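Local coordinates for protein free methionine-R-sulfoxide reductase (Saccharomyces cerevisiae, PDB 3KO6) that catalyses the reversible reduction of the R-enantiomer of free methionine sulfoxide to methionine, helping to protect yeast against oxidative stress, at residues V13-N18 with S50-H55; I64-F69 with D149-D154; T79-P84 with C91-F96; K98-T103 with P120-C125; T129-V134 with E156-V161. All coordinates share one frame; numbering follows the deposited sequence.

Interaction 1. Residues V13-N18 with S50-H55; sequences VNYSSN and SSLIWH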
# COMPACT_ATOMS: atom_id res chain seq x y z
N VAL A 13 0.70 -14.43 4.49
CA VAL A 13 2.09 -14.02 4.26
C VAL A 13 3.08 -14.80 5.11
O VAL A 13 4.28 -14.50 5.13
CB VAL A 13 2.35 -12.47 4.32
CG1 VAL A 13 1.40 -11.72 3.40
CG2 VAL A 13 2.28 -11.94 5.75
N ASN A 14 2.58 -15.81 5.80
CA ASN A 14 3.45 -16.83 6.37
C ASN A 14 3.93 -17.87 5.33
O ASN A 14 3.19 -18.76 4.93
CB ASN A 14 2.81 -17.46 7.59
CG ASN A 14 2.84 -16.52 8.79
OD1 ASN A 14 2.24 -15.43 8.79
ND2 ASN A 14 3.57 -16.94 9.83
N TYR A 15 5.15 -17.67 4.86
CA TYR A 15 5.84 -18.62 3.98
C TYR A 15 7.10 -19.04 4.72
O TYR A 15 8.14 -18.37 4.61
CB TYR A 15 6.26 -17.99 2.64
CG TYR A 15 5.24 -17.15 1.93
CD1 TYR A 15 5.24 -15.76 2.05
CD2 TYR A 15 4.29 -17.73 1.10
CE1 TYR A 15 4.31 -14.98 1.37
CE2 TYR A 15 3.35 -16.96 0.42
CZ TYR A 15 3.36 -15.59 0.56
OH TYR A 15 2.42 -14.83 -0.11
N SER A 16 7.02 -20.12 5.49
CA SER A 16 8.21 -20.68 6.10
C SER A 16 9.28 -20.77 5.01
O SER A 16 8.97 -21.14 3.87
CB SER A 16 7.92 -22.05 6.67
OG SER A 16 7.75 -22.98 5.63
N SER A 17 10.52 -20.43 5.37
CA SER A 17 11.61 -20.27 4.40
C SER A 17 12.07 -21.58 3.77
O SER A 17 12.85 -21.56 2.82
CB SER A 17 12.81 -19.55 5.04
OG SER A 17 13.28 -20.24 6.19
N ASN A 18 11.57 -22.70 4.30
CA ASN A 18 11.90 -24.03 3.79
C ASN A 18 11.26 -24.39 2.44
O ASN A 18 11.72 -25.31 1.76
CB ASN A 18 11.56 -25.10 4.83
CG ASN A 18 12.57 -25.16 5.97
OD1 ASN A 18 13.56 -25.88 5.90
ND2 ASN A 18 12.30 -24.40 7.04
N SER A 50 -0.05 -6.31 -3.10
CA SER A 50 1.25 -5.71 -2.85
C SER A 50 1.87 -6.33 -1.61
O SER A 50 3.07 -6.63 -1.60
CB SER A 50 1.16 -4.16 -2.75
OG SER A 50 0.79 -3.68 -1.45
N SER A 51 1.06 -6.54 -0.58
CA SER A 51 1.51 -7.23 0.62
C SER A 51 2.02 -8.65 0.29
O SER A 51 3.11 -9.05 0.73
CB SER A 51 0.40 -7.25 1.68
OG SER A 51 0.91 -7.75 2.90
N LEU A 52 1.22 -9.41 -0.47
CA LEU A 52 1.63 -10.74 -0.94
C LEU A 52 2.98 -10.73 -1.67
O LEU A 52 3.89 -11.50 -1.32
CB LEU A 52 0.56 -11.35 -1.85
CG LEU A 52 -0.78 -11.72 -1.22
CD1 LEU A 52 -1.83 -11.94 -2.30
CD2 LEU A 52 -0.61 -12.96 -0.37
N ILE A 53 3.12 -9.87 -2.67
CA ILE A 53 4.36 -9.79 -3.43
C ILE A 53 5.52 -9.52 -2.50
O ILE A 53 6.52 -10.25 -2.52
CB ILE A 53 4.29 -8.75 -4.58
CG1 ILE A 53 3.23 -9.16 -5.60
CG2 ILE A 53 5.64 -8.61 -5.27
CD1 ILE A 53 2.63 -7.97 -6.38
N TRP A 54 5.38 -8.49 -1.65
CA TRP A 54 6.43 -8.09 -0.70
C TRP A 54 6.89 -9.24 0.17
O TRP A 54 8.08 -9.49 0.27
CB TRP A 54 5.97 -6.91 0.17
CG TRP A 54 6.98 -6.47 1.23
CD1 TRP A 54 7.15 -7.00 2.48
CD2 TRP A 54 7.96 -5.41 1.11
NE1 TRP A 54 8.17 -6.35 3.14
CE2 TRP A 54 8.67 -5.37 2.33
CE3 TRP A 54 8.29 -4.50 0.10
CZ2 TRP A 54 9.71 -4.46 2.56
CZ3 TRP A 54 9.33 -3.59 0.33
CH2 TRP A 54 10.03 -3.58 1.55
N HIS A 55 5.96 -9.94 0.82
CA HIS A 55 6.37 -10.99 1.76
C HIS A 55 6.91 -12.23 1.09
O HIS A 55 7.78 -12.89 1.63
CB HIS A 55 5.27 -11.33 2.75
CG HIS A 55 5.00 -10.24 3.73
ND1 HIS A 55 4.12 -9.21 3.46
CD2 HIS A 55 5.51 -10.00 4.95
CE1 HIS A 55 4.09 -8.38 4.50
NE2 HIS A 55 4.93 -8.84 5.41

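Interaction 2. Residues I64-F69 with D149-D154; sequences INWAGF and DIDCLD. With SME (methionine sulfoxide), chain C.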
# COMPACT_ATOMS: atom_id res chain seq x y z
N ILE A 64 14.37 -6.88 -1.68
CA ILE A 64 13.50 -5.92 -2.35
C ILE A 64 13.29 -4.67 -1.50
O ILE A 64 13.39 -4.74 -0.27
CB ILE A 64 12.14 -6.54 -2.76
CG1 ILE A 64 11.35 -7.03 -1.55
CG2 ILE A 64 12.35 -7.70 -3.74
CD1 ILE A 64 9.88 -7.22 -1.86
N ASN A 65 13.03 -3.55 -2.16
CA ASN A 65 12.77 -2.27 -1.47
C ASN A 65 11.45 -1.64 -1.88
O ASN A 65 10.99 -0.70 -1.22
CB ASN A 65 13.91 -1.26 -1.67
CG ASN A 65 14.23 -1.00 -3.13
OD1 ASN A 65 14.34 -1.93 -3.93
ND2 ASN A 65 14.39 0.28 -3.49
N TRP A 66 10.86 -2.16 -2.95
CA TRP A 66 9.53 -1.73 -3.41
C TRP A 66 8.79 -2.89 -4.05
O TRP A 66 9.39 -3.71 -4.74
CB TRP A 66 9.64 -0.60 -4.44
CG TRP A 66 8.55 0.40 -4.32
CD1 TRP A 66 8.44 1.35 -3.36
CD2 TRP A 66 7.42 0.57 -5.19
NE1 TRP A 66 7.31 2.10 -3.57
CE2 TRP A 66 6.66 1.64 -4.69
CE3 TRP A 66 6.98 -0.08 -6.35
CZ2 TRP A 66 5.49 2.10 -5.31
CZ3 TRP A 66 5.79 0.36 -6.96
CH2 TRP A 66 5.07 1.44 -6.43
N ALA A 67 7.48 -2.93 -3.82
CA ALA A 67 6.59 -3.88 -4.46
C ALA A 67 5.19 -3.26 -4.53
O ALA A 67 4.60 -2.96 -3.49
CB ALA A 67 6.58 -5.17 -3.66
N GLY A 68 4.67 -3.03 -5.73
CA GLY A 68 3.37 -2.38 -5.90
C GLY A 68 2.94 -2.14 -7.34
O GLY A 68 3.41 -2.81 -8.27
N PHE A 69 2.06 -1.16 -7.54
CA PHE A 69 1.42 -0.94 -8.84
C PHE A 69 1.31 0.52 -9.27
O PHE A 69 1.25 1.44 -8.43
CB PHE A 69 -0.01 -1.51 -8.80
CG PHE A 69 -0.08 -2.94 -8.37
CD1 PHE A 69 -0.13 -3.27 -7.01
CD2 PHE A 69 -0.09 -3.96 -9.32
CE1 PHE A 69 -0.19 -4.59 -6.60
CE2 PHE A 69 -0.15 -5.30 -8.91
CZ PHE A 69 -0.21 -5.62 -7.56
N ASP A 149 5.11 -3.56 -10.45
CA ASP A 149 6.49 -3.11 -10.33
C ASP A 149 7.15 -3.61 -9.05
O ASP A 149 6.55 -3.55 -7.96
CB ASP A 149 6.50 -1.59 -10.35
CG ASP A 149 7.89 -1.01 -10.40
OD1 ASP A 149 8.86 -1.78 -10.57
OD2 ASP A 149 8.01 0.22 -10.28
N ILE A 150 8.38 -4.10 -9.19
CA ILE A 150 9.19 -4.53 -8.03
C ILE A 150 10.62 -4.00 -8.17
O ILE A 150 11.24 -4.15 -9.24
CB ILE A 150 9.28 -6.08 -7.88
CG1 ILE A 150 7.91 -6.75 -8.15
CG2 ILE A 150 9.85 -6.46 -6.51
CD1 ILE A 150 7.92 -8.29 -7.96
N ASP A 151 11.15 -3.42 -7.09
CA ASP A 151 12.53 -2.96 -7.05
C ASP A 151 13.39 -3.78 -6.10
O ASP A 151 12.93 -4.19 -5.02
CB ASP A 151 12.57 -1.52 -6.57
CG ASP A 151 11.91 -0.55 -7.52
OD1 ASP A 151 11.58 -0.92 -8.66
OD2 ASP A 151 11.72 0.60 -7.11
N CYS A 152 14.66 -3.96 -6.46
CA CYS A 152 15.58 -4.73 -5.65
C CYS A 152 16.84 -3.93 -5.36
O CYS A 152 17.33 -3.20 -6.23
CB CYS A 152 15.93 -6.03 -6.35
SG CYS A 152 17.02 -7.13 -5.44
N LEU A 153 17.37 -4.08 -4.15
CA LEU A 153 18.55 -3.35 -3.71
C LEU A 153 19.86 -3.95 -4.23
O LEU A 153 20.94 -3.38 -4.05
CB LEU A 153 18.57 -3.25 -2.17
CG LEU A 153 17.52 -2.36 -1.50
CD1 LEU A 153 17.66 -2.37 -0.01
CD2 LEU A 153 17.60 -0.92 -2.02
N ASP A 154 19.76 -5.12 -4.87
CA ASP A 154 20.91 -5.78 -5.50
C ASP A 154 20.76 -5.75 -7.02
O ASP A 154 19.66 -5.57 -7.54
CB ASP A 154 21.03 -7.24 -5.02
CG ASP A 154 21.56 -7.35 -3.59
OD1 ASP A 154 22.46 -6.57 -3.21
OD2 ASP A 154 21.10 -8.25 -2.85
N SME C . 7.85 3.95 -10.04
CA SME C . 9.07 3.12 -10.20
CB SME C . 9.96 3.82 -11.21
CG SME C . 10.78 2.82 -12.04
S SME C . 10.65 3.10 -13.73
OE SME C . 9.57 4.06 -14.08
CE SME C . 12.16 3.66 -14.28
C SME C . 9.75 2.87 -8.87
O SME C . 10.88 2.38 -8.83
OXT SME C . 9.23 3.17 -7.74

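Interaction 3. Residues T79-P84 with C91-F96; sequences TLILGP and CQMIQF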
# COMPACT_ATOMS: atom_id res chain seq x y z
N THR A 79 -1.01 7.86 -19.29
CA THR A 79 -0.37 8.21 -18.02
C THR A 79 -0.63 7.18 -16.92
O THR A 79 -1.77 6.78 -16.68
CB THR A 79 -0.79 9.64 -17.57
OG1 THR A 79 -0.12 10.59 -18.41
CG2 THR A 79 -0.39 9.92 -16.15
N LEU A 80 0.44 6.74 -16.26
CA LEU A 80 0.34 5.90 -15.08
C LEU A 80 0.27 6.75 -13.81
O LEU A 80 1.04 7.71 -13.66
CB LEU A 80 1.56 4.99 -14.98
CG LEU A 80 1.77 3.90 -16.03
CD1 LEU A 80 3.13 3.27 -15.83
CD2 LEU A 80 0.65 2.87 -16.00
N ILE A 81 -0.64 6.41 -12.91
CA ILE A 81 -0.74 7.10 -11.62
C ILE A 81 -0.47 6.10 -10.49
O ILE A 81 -0.93 4.96 -10.56
CB ILE A 81 -2.11 7.83 -11.47
CG1 ILE A 81 -2.23 8.54 -10.13
CG2 ILE A 81 -3.26 6.89 -11.63
CD1 ILE A 81 -2.04 10.05 -10.20
N LEU A 82 0.28 6.53 -9.48
CA LEU A 82 0.70 5.66 -8.37
C LEU A 82 -0.47 4.94 -7.71
O LEU A 82 -1.46 5.57 -7.36
CB LEU A 82 1.48 6.45 -7.32
CG LEU A 82 2.02 5.67 -6.11
CD1 LEU A 82 3.09 4.66 -6.53
CD2 LEU A 82 2.56 6.61 -5.03
N GLY A 83 -0.33 3.62 -7.55
CA GLY A 83 -1.32 2.83 -6.84
C GLY A 83 -0.74 2.24 -5.56
O GLY A 83 0.34 2.64 -5.13
N PRO A 84 -1.45 1.27 -4.95
CA PRO A 84 -1.02 0.65 -3.71
C PRO A 84 0.38 0.06 -3.82
O PRO A 84 0.80 -0.37 -4.92
CB PRO A 84 -2.03 -0.48 -3.52
CG PRO A 84 -3.24 0.00 -4.22
CD PRO A 84 -2.69 0.67 -5.45
N CYS A 91 7.18 7.80 -6.83
CA CYS A 91 6.78 8.77 -7.86
C CYS A 91 5.29 8.69 -8.13
O CYS A 91 4.74 7.60 -8.27
CB CYS A 91 7.56 8.52 -9.16
SG CYS A 91 9.34 8.44 -8.94
N GLN A 92 4.67 9.85 -8.21
CA GLN A 92 3.21 9.96 -8.31
C GLN A 92 2.68 9.60 -9.68
O GLN A 92 1.68 8.89 -9.81
CB GLN A 92 2.76 11.36 -7.96
CG GLN A 92 3.08 11.76 -6.54
CD GLN A 92 4.32 12.62 -6.43
OE1 GLN A 92 5.30 12.42 -7.13
NE2 GLN A 92 4.27 13.59 -5.52
N MET A 93 3.37 10.08 -10.70
CA MET A 93 2.87 9.99 -12.05
C MET A 93 4.00 9.66 -13.02
O MET A 93 5.09 10.21 -12.94
CB MET A 93 2.24 11.32 -12.42
CG MET A 93 1.04 11.20 -13.30
SD MET A 93 0.29 12.81 -13.65
CE MET A 93 -0.30 13.28 -12.01
N ILE A 94 3.71 8.76 -13.95
CA ILE A 94 4.69 8.36 -14.95
C ILE A 94 4.00 8.31 -16.29
O ILE A 94 2.98 7.61 -16.44
CB ILE A 94 5.32 6.98 -14.61
CG1 ILE A 94 5.97 7.02 -13.23
CG2 ILE A 94 6.33 6.59 -15.66
CD1 ILE A 94 6.61 5.74 -12.81
N GLN A 95 4.54 9.04 -17.27
CA GLN A 95 4.04 8.99 -18.65
C GLN A 95 4.34 7.63 -19.28
O GLN A 95 5.35 7.00 -18.96
CB GLN A 95 4.65 10.10 -19.52
CG GLN A 95 4.24 11.53 -19.14
CD GLN A 95 2.73 11.71 -19.04
OE1 GLN A 95 2.20 12.11 -18.00
NE2 GLN A 95 2.02 11.40 -20.13
N PHE A 96 3.46 7.19 -20.17
CA PHE A 96 3.75 6.04 -21.01
C PHE A 96 4.98 6.33 -21.84
O PHE A 96 5.13 7.43 -22.37
CB PHE A 96 2.59 5.74 -21.95
CG PHE A 96 1.49 4.92 -21.34
CD1 PHE A 96 1.09 5.12 -20.02
CD2 PHE A 96 0.82 3.97 -22.10
CE1 PHE A 96 0.06 4.39 -19.47
CE2 PHE A 96 -0.22 3.23 -21.56
CZ PHE A 96 -0.60 3.44 -20.24

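Interaction 4. Residues K98-T103 with P120-C125; sequences KGVCGT and PGHIAC. With SME (methionine sulfoxide), chain C.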
# COMPACT_ATOMS: atom_id res chain seq x y z
N LYS A 98 8.00 6.33 -20.64
CA LYS A 98 9.04 6.85 -19.74
C LYS A 98 9.46 5.88 -18.65
O LYS A 98 8.63 5.39 -17.88
CB LYS A 98 8.61 8.18 -19.11
CG LYS A 98 8.47 9.35 -20.09
CD LYS A 98 9.77 9.65 -20.82
CE LYS A 98 9.66 10.92 -21.69
NZ LYS A 98 8.60 10.82 -22.74
N GLY A 99 10.77 5.64 -18.56
CA GLY A 99 11.34 4.75 -17.55
C GLY A 99 10.85 3.30 -17.68
O GLY A 99 10.09 2.97 -18.59
N VAL A 100 11.27 2.44 -16.77
CA VAL A 100 10.89 1.03 -16.87
C VAL A 100 9.37 0.86 -16.85
O VAL A 100 8.84 0.17 -17.71
CB VAL A 100 11.56 0.18 -15.80
CG1 VAL A 100 11.31 -1.30 -16.10
CG2 VAL A 100 13.06 0.47 -15.75
N CYS A 101 8.68 1.50 -15.91
CA CYS A 101 7.21 1.42 -15.80
C CYS A 101 6.47 1.88 -17.05
O CYS A 101 5.63 1.16 -17.57
CB CYS A 101 6.69 2.16 -14.58
SG CYS A 101 7.06 1.31 -13.03
N GLY A 102 6.79 3.07 -17.54
CA GLY A 102 6.20 3.57 -18.78
C GLY A 102 6.58 2.77 -20.02
O GLY A 102 5.86 2.79 -21.01
N THR A 103 7.73 2.09 -19.98
CA THR A 103 8.19 1.29 -21.11
C THR A 103 7.33 0.03 -21.20
O THR A 103 6.84 -0.31 -22.27
CB THR A 103 9.69 0.92 -20.99
OG1 THR A 103 10.48 2.11 -20.92
CG2 THR A 103 10.17 0.07 -22.18
N PRO A 120 18.97 3.89 -19.78
CA PRO A 120 18.67 5.29 -20.15
C PRO A 120 17.19 5.60 -19.92
O PRO A 120 16.33 4.84 -20.36
CB PRO A 120 18.98 5.35 -21.66
CG PRO A 120 19.52 4.03 -22.04
CD PRO A 120 19.37 3.06 -20.92
N GLY A 121 16.91 6.68 -19.20
CA GLY A 121 15.52 7.07 -18.97
C GLY A 121 14.92 6.61 -17.65
O GLY A 121 13.79 6.96 -17.32
N HIS A 122 15.69 5.82 -16.90
CA HIS A 122 15.26 5.29 -15.62
C HIS A 122 14.73 6.38 -14.68
O HIS A 122 15.39 7.41 -14.46
CB HIS A 122 16.41 4.55 -14.93
CG HIS A 122 16.04 3.98 -13.60
ND1 HIS A 122 16.54 4.46 -12.41
CD2 HIS A 122 15.20 2.96 -13.28
CE1 HIS A 122 16.03 3.77 -11.41
NE2 HIS A 122 15.22 2.86 -11.91
N ILE A 123 13.55 6.14 -14.14
CA ILE A 123 12.95 7.04 -13.17
C ILE A 123 13.15 6.46 -11.78
O ILE A 123 12.42 5.57 -11.36
CB ILE A 123 11.46 7.34 -13.49
CG1 ILE A 123 11.32 7.82 -14.94
CG2 ILE A 123 10.90 8.38 -12.48
CD1 ILE A 123 9.99 8.47 -15.28
N ALA A 124 14.16 6.97 -11.08
CA ALA A 124 14.49 6.48 -9.75
C ALA A 124 13.60 7.14 -8.72
O ALA A 124 13.68 8.34 -8.49
CB ALA A 124 15.97 6.71 -9.43
N CYS A 125 12.71 6.35 -8.12
CA CYS A 125 11.89 6.87 -7.03
C CYS A 125 12.59 6.62 -5.71
O CYS A 125 12.41 7.36 -4.75
CB CYS A 125 10.49 6.27 -7.07
SG CYS A 125 9.68 6.46 -8.66
N SME C . 7.85 3.95 -10.04
CA SME C . 9.07 3.12 -10.20
CB SME C . 9.96 3.82 -11.21
CG SME C . 10.78 2.82 -12.04
S SME C . 10.65 3.10 -13.73
OE SME C . 9.57 4.06 -14.08
CE SME C . 12.16 3.66 -14.28
C SME C . 9.75 2.87 -8.87
O SME C . 10.88 2.38 -8.83
OXT SME C . 9.23 3.17 -7.74

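Interaction 5. Residues T129-V134 with E156-V161; sequences TKSEIV and EGFDHV. With SME (methionine sulfoxide), chain C.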
# COMPACT_ATOMS: atom_id res chain seq x y z
N THR A 129 17.77 1.68 -5.26
CA THR A 129 17.36 0.62 -6.19
C THR A 129 18.44 0.34 -7.21
O THR A 129 18.86 1.25 -7.91
CB THR A 129 16.09 1.03 -6.96
OG1 THR A 129 15.02 1.27 -6.04
CG2 THR A 129 15.69 -0.06 -7.93
N LYS A 130 18.87 -0.92 -7.30
CA LYS A 130 19.84 -1.35 -8.32
C LYS A 130 19.20 -2.18 -9.43
O LYS A 130 19.65 -2.13 -10.57
CB LYS A 130 20.99 -2.15 -7.70
CG LYS A 130 21.96 -1.36 -6.87
CD LYS A 130 23.12 -2.25 -6.41
CE LYS A 130 24.28 -1.45 -5.84
NZ LYS A 130 24.03 -1.00 -4.44
N SER A 131 18.17 -2.96 -9.12
CA SER A 131 17.50 -3.71 -10.19
C SER A 131 15.98 -3.61 -10.10
O SER A 131 15.44 -3.21 -9.06
CB SER A 131 17.97 -5.17 -10.24
OG SER A 131 17.64 -5.86 -9.05
N GLU A 132 15.29 -3.97 -11.19
CA GLU A 132 13.84 -3.78 -11.28
C GLU A 132 13.17 -4.73 -12.27
O GLU A 132 13.75 -5.06 -13.30
CB GLU A 132 13.53 -2.33 -11.67
CG GLU A 132 12.07 -1.93 -11.52
CD GLU A 132 11.79 -0.45 -11.76
OE1 GLU A 132 10.60 -0.07 -11.63
OE2 GLU A 132 12.72 0.32 -12.07
N ILE A 133 11.96 -5.17 -11.95
CA ILE A 133 11.12 -5.86 -12.94
C ILE A 133 9.75 -5.19 -12.98
O ILE A 133 9.21 -4.81 -11.93
CB ILE A 133 10.94 -7.37 -12.65
CG1 ILE A 133 10.11 -8.02 -13.75
CG2 ILE A 133 10.25 -7.60 -11.32
CD1 ILE A 133 10.11 -9.58 -13.71
N VAL A 134 9.21 -5.04 -14.19
CA VAL A 134 7.86 -4.50 -14.39
C VAL A 134 7.11 -5.37 -15.37
O VAL A 134 7.64 -5.72 -16.43
CB VAL A 134 7.87 -3.04 -14.92
CG1 VAL A 134 6.46 -2.55 -15.17
CG2 VAL A 134 8.63 -2.12 -13.92
N GLU A 156 20.79 -7.57 -10.78
CA GLU A 156 20.33 -8.85 -11.33
C GLU A 156 19.36 -9.61 -10.41
O GLU A 156 19.49 -10.83 -10.22
CB GLU A 156 21.53 -9.75 -11.69
CG GLU A 156 22.07 -9.57 -13.11
CD GLU A 156 22.31 -10.92 -13.81
OE1 GLU A 156 21.40 -11.40 -14.53
OE2 GLU A 156 23.41 -11.50 -13.61
N GLY A 157 18.40 -8.88 -9.85
CA GLY A 157 17.48 -9.44 -8.86
C GLY A 157 16.39 -10.35 -9.40
O GLY A 157 15.92 -11.25 -8.70
N PHE A 158 16.00 -10.12 -10.65
CA PHE A 158 14.89 -10.83 -11.26
C PHE A 158 15.26 -11.52 -12.58
O PHE A 158 16.17 -11.06 -13.30
CB PHE A 158 13.71 -9.89 -11.45
CG PHE A 158 13.39 -9.09 -10.23
CD1 PHE A 158 13.85 -7.79 -10.10
CD2 PHE A 158 12.65 -9.65 -9.19
CE1 PHE A 158 13.58 -7.03 -8.96
CE2 PHE A 158 12.38 -8.92 -8.04
CZ PHE A 158 12.85 -7.59 -7.93
N ASP A 159 14.57 -12.63 -12.85
CA ASP A 159 14.69 -13.35 -14.11
C ASP A 159 13.34 -13.90 -14.58
O ASP A 159 12.30 -13.43 -14.12
CB ASP A 159 15.74 -14.48 -14.02
CG ASP A 159 15.45 -15.49 -12.92
OD1 ASP A 159 14.27 -15.63 -12.51
OD2 ASP A 159 16.42 -16.15 -12.47
N HIS A 160 13.39 -14.89 -15.47
CA HIS A 160 12.22 -15.40 -16.17
C HIS A 160 11.16 -16.03 -15.25
O HIS A 160 9.96 -15.91 -15.50
CB HIS A 160 12.65 -16.37 -17.30
CG HIS A 160 13.36 -17.60 -16.81
ND1 HIS A 160 14.69 -17.59 -16.46
CD2 HIS A 160 12.92 -18.87 -16.63
CE1 HIS A 160 15.04 -18.81 -16.07
NE2 HIS A 160 13.99 -19.60 -16.16
N VAL A 161 11.61 -16.67 -14.18
CA VAL A 161 10.68 -17.23 -13.19
C VAL A 161 9.80 -16.12 -12.59
O VAL A 161 8.57 -16.22 -12.60
CB VAL A 161 11.43 -18.06 -12.12
CG1 VAL A 161 10.46 -18.68 -11.13
CG2 VAL A 161 12.28 -19.16 -12.79
N SME C . 7.85 3.95 -10.04
CA SME C . 9.07 3.12 -10.20
CB SME C . 9.96 3.82 -11.21
CG SME C . 10.78 2.82 -12.04
S SME C . 10.65 3.10 -13.73
OE SME C . 9.57 4.06 -14.08
CE SME C . 12.16 3.66 -14.28
C SME C . 9.75 2.87 -8.87
O SME C . 10.88 2.38 -8.83
OXT SME C . 9.23 3.17 -7.74

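Interaction 1. Residues V13-N18 with S50-H55
Val13 lays a methyl group on the imidazole of His55: its CG2 stands 3.8 Å from the ring centroid and only 11° off the ring normal, the geometry of a CH-pi contact over the face. With a chi1 of -53°, Val13 sets CG2 between its own N and carbonyl carbon and leaves CG1 to run past ND1 of His55 at 3.7 Å. The ring's rotation is probably restricted: its ND1 donates to Ser51 O at 2.9 Å with an N-H...O angle of 161°, close to the ring plane, and CD1 of Trp54 lies over the other face. Ser51 O therefore serves two donors, the backbone N of His55 being the second. Tyr15 crosses the helix side chains at about a right angle, bringing its OH within 3.6 Å of Leu52 CD2. The loop thus covers helix 42-59 on a side shared with helix 21-36, which also touches Tyr15 and Leu52, and with Lys88 and Val89 of the second subunit; Ile53 of the same helix turns instead to strands 64-72 and 144-152.

Interaction 2. Residues I64-F69 with D149-D154
Gly68 and Asp149 exchange two backbone hydrogen bonds, from Gly68 N to Asp149 O (3.0 Å) and from Asp149 N to Gly68 O (2.9 Å), so the backbone N and O of both residues are satisfied within the pair. Further along, Asp151 N donates to Trp66 O at 3.0 Å, but the return bond to Asp151 O comes from Asn65 N, at 2.9 Å with an N-H...O angle of 163°. Asn65 and Trp66 consequently both face Asp151, which defines a classic beta bulge. It offsets the register before strand 66-69, which then runs antiparallel to 149-152, 168° between their directions, in the middle of the GAF-domain sheet. The amide of Asn65, placed by a chi1 of 55°, lies against Leu153, with its CG 3.5 Å from CD2, while ND2 is spent on Thr129 OG1 and Asp126 OD2. An alanine at Asn65 is likely to leave those two oxygens without their shared donor and to open a gap beside Leu153. Trp66 NE1 donates to the carbonyl of Lys88, and the indole stacks with Phe85. One indole face receives OXT of the bound methionine sulfoxide, 4.0 Å above the plane. Asp149 and Asp151 emerge on the Trp66 side of the sheet, both close to the like-charged Glu132, and Asp151 OD2 lies 2.6 Å from the ligand O. Ile64, Ala67 and Ile150 face the other way.

Interaction 3. Residues T79-P84 with C91-F96
Leu80 and Ile94 form the central hydrogen-bonded pair, Leu80 N giving to Ile94 O at 2.7 Å and Ile94 N to Leu80 O at 2.9 Å. Leu82 N continues the pattern to Gln92 O (2.8 Å). The strand axes run 4.6 Å apart with their directions 162° from each other, which is antiparallel. On the face of Thr79 and Ile81, the Thr79 methyl CG2 rests on Met93 CG at 3.4 Å, and Met93, bent at its third torsion, brings CE toward Ile81 CD1. The same threonine makes a weak hydrogen bond from OG1 to Gln95 OE1 (2.8 Å). Turned about a right angle to Leu80, Phe96 meets CD2 of that leucine with its CE1 at 3.8 Å and turns its ring edge to the backbone N of Leu80. A second shell probably helps to position these groups: Tyr70 of strand 64-72 touches Leu80, Leu82 and Ile94, and its hydroxyl is bonded to Cys91 O. Beneath, Leu80 and Ile94 both pack on Cys101 of helix 99-107, while the amide of Gln92 bonds His9 and Leu35 of the second subunit. The result is a beta hairpin at one margin of the GAF sheet; its Ile94 touches the bound methionine sulfoxide, and its Cys91, disulfide-bonded to Cys125, ties the hairpin to loop 120-125 beside the ligand.

Interaction 4. Residues K98-T103 with P120-C125
His122 points its ring at Val100 because CG lies anti to the backbone N (chi1 -180°), and Val100, with CG2 anti to its carbonyl carbon, presents that methyl to the ring edge; CG2 and His122 CD2 are 4.1 Å apart. Gly99 has a phi of 63°, and its CA passes 3.3 Å from Gly121 O and 4.0 Å from Ile123 CG1, where a side chain would be crowded by Ile123. No hydrogen bond spans the two segments, so they meet here by van der Waals contact and through the ligand they both touch. Thr103 N is bonded to Gly99 O at 2.9 Å in the first turn of helix 99-107, and this turn together with loop 120-125 lines the GAF-domain pocket for methionine sulfoxide. Val100 CB touches the ligand S at 3.7 Å. The backbone N of Cys101 approaches the sulfoxide oxygen OE at 3.3 Å, so the first turn faces that polar group. At the ligand's amino end, Cys125 SG comes to 3.4 Å from its N.

Interaction 5. Residues T129-V134 with E156-V161
Ser131 OG is gripped twice by the loop that leaves the neighbouring strand: it accepts from Gly157 N at 3.2 Å, a bent bond with an N-H...O angle of 136°, and is also hydrogen-bonded to the carbonyl of Asp154. A chi1 of 63° swings OG toward that loop. Lys130 and Ser131 both face Cys152, so a classic beta bulge marks this start of strand 131-138. Two residues on, Ile133 presses CG2 over the face of Phe158, 3.7 Å from the ring centroid and 14° off the normal, a CH-pi contact. A serine in place of Phe158 would probably open a gap above Ile133 and beside Ile150, leaving the methyl without its aromatic partner. Asp159 follows as the N-cap of helix 160-176, its OD1 taking a weak bond from Val161 N. The CB of Glu132 leaves the strand away from Phe158, and its extended chain carries OE1 to the ligand CG. Such a strand, one face packed toward C-terminal helix 160-176 and the other lining the methionine sulfoxide pocket, fits the GAF fold.

How the interactions relate
Interaction 1 comes first along the chain and lies at one end of the molecule, about 27 Å between centres from interaction 4. Helix 42-59 links it to interaction 2 through Ile53 on Ile150 and Trp54 on Ile64. Interactions 2, 3 and 5 share the six-stranded antiparallel sheet: 2 and 5 alternate their segments and have centres about 8 Å apart, while 3 continues the sheet beyond strand 64-72. Segments of interactions 3 and 4 fall between the two of interaction 2 and are joined by the Cys91-Cys125 disulfide. Interactions 2, 4 and 5, with Ile94 of interaction 3, all reach the methionine sulfoxide, so sheet, helix and loops meet at one substrate pocket; 1, 3 and 4 also touch the second subunit.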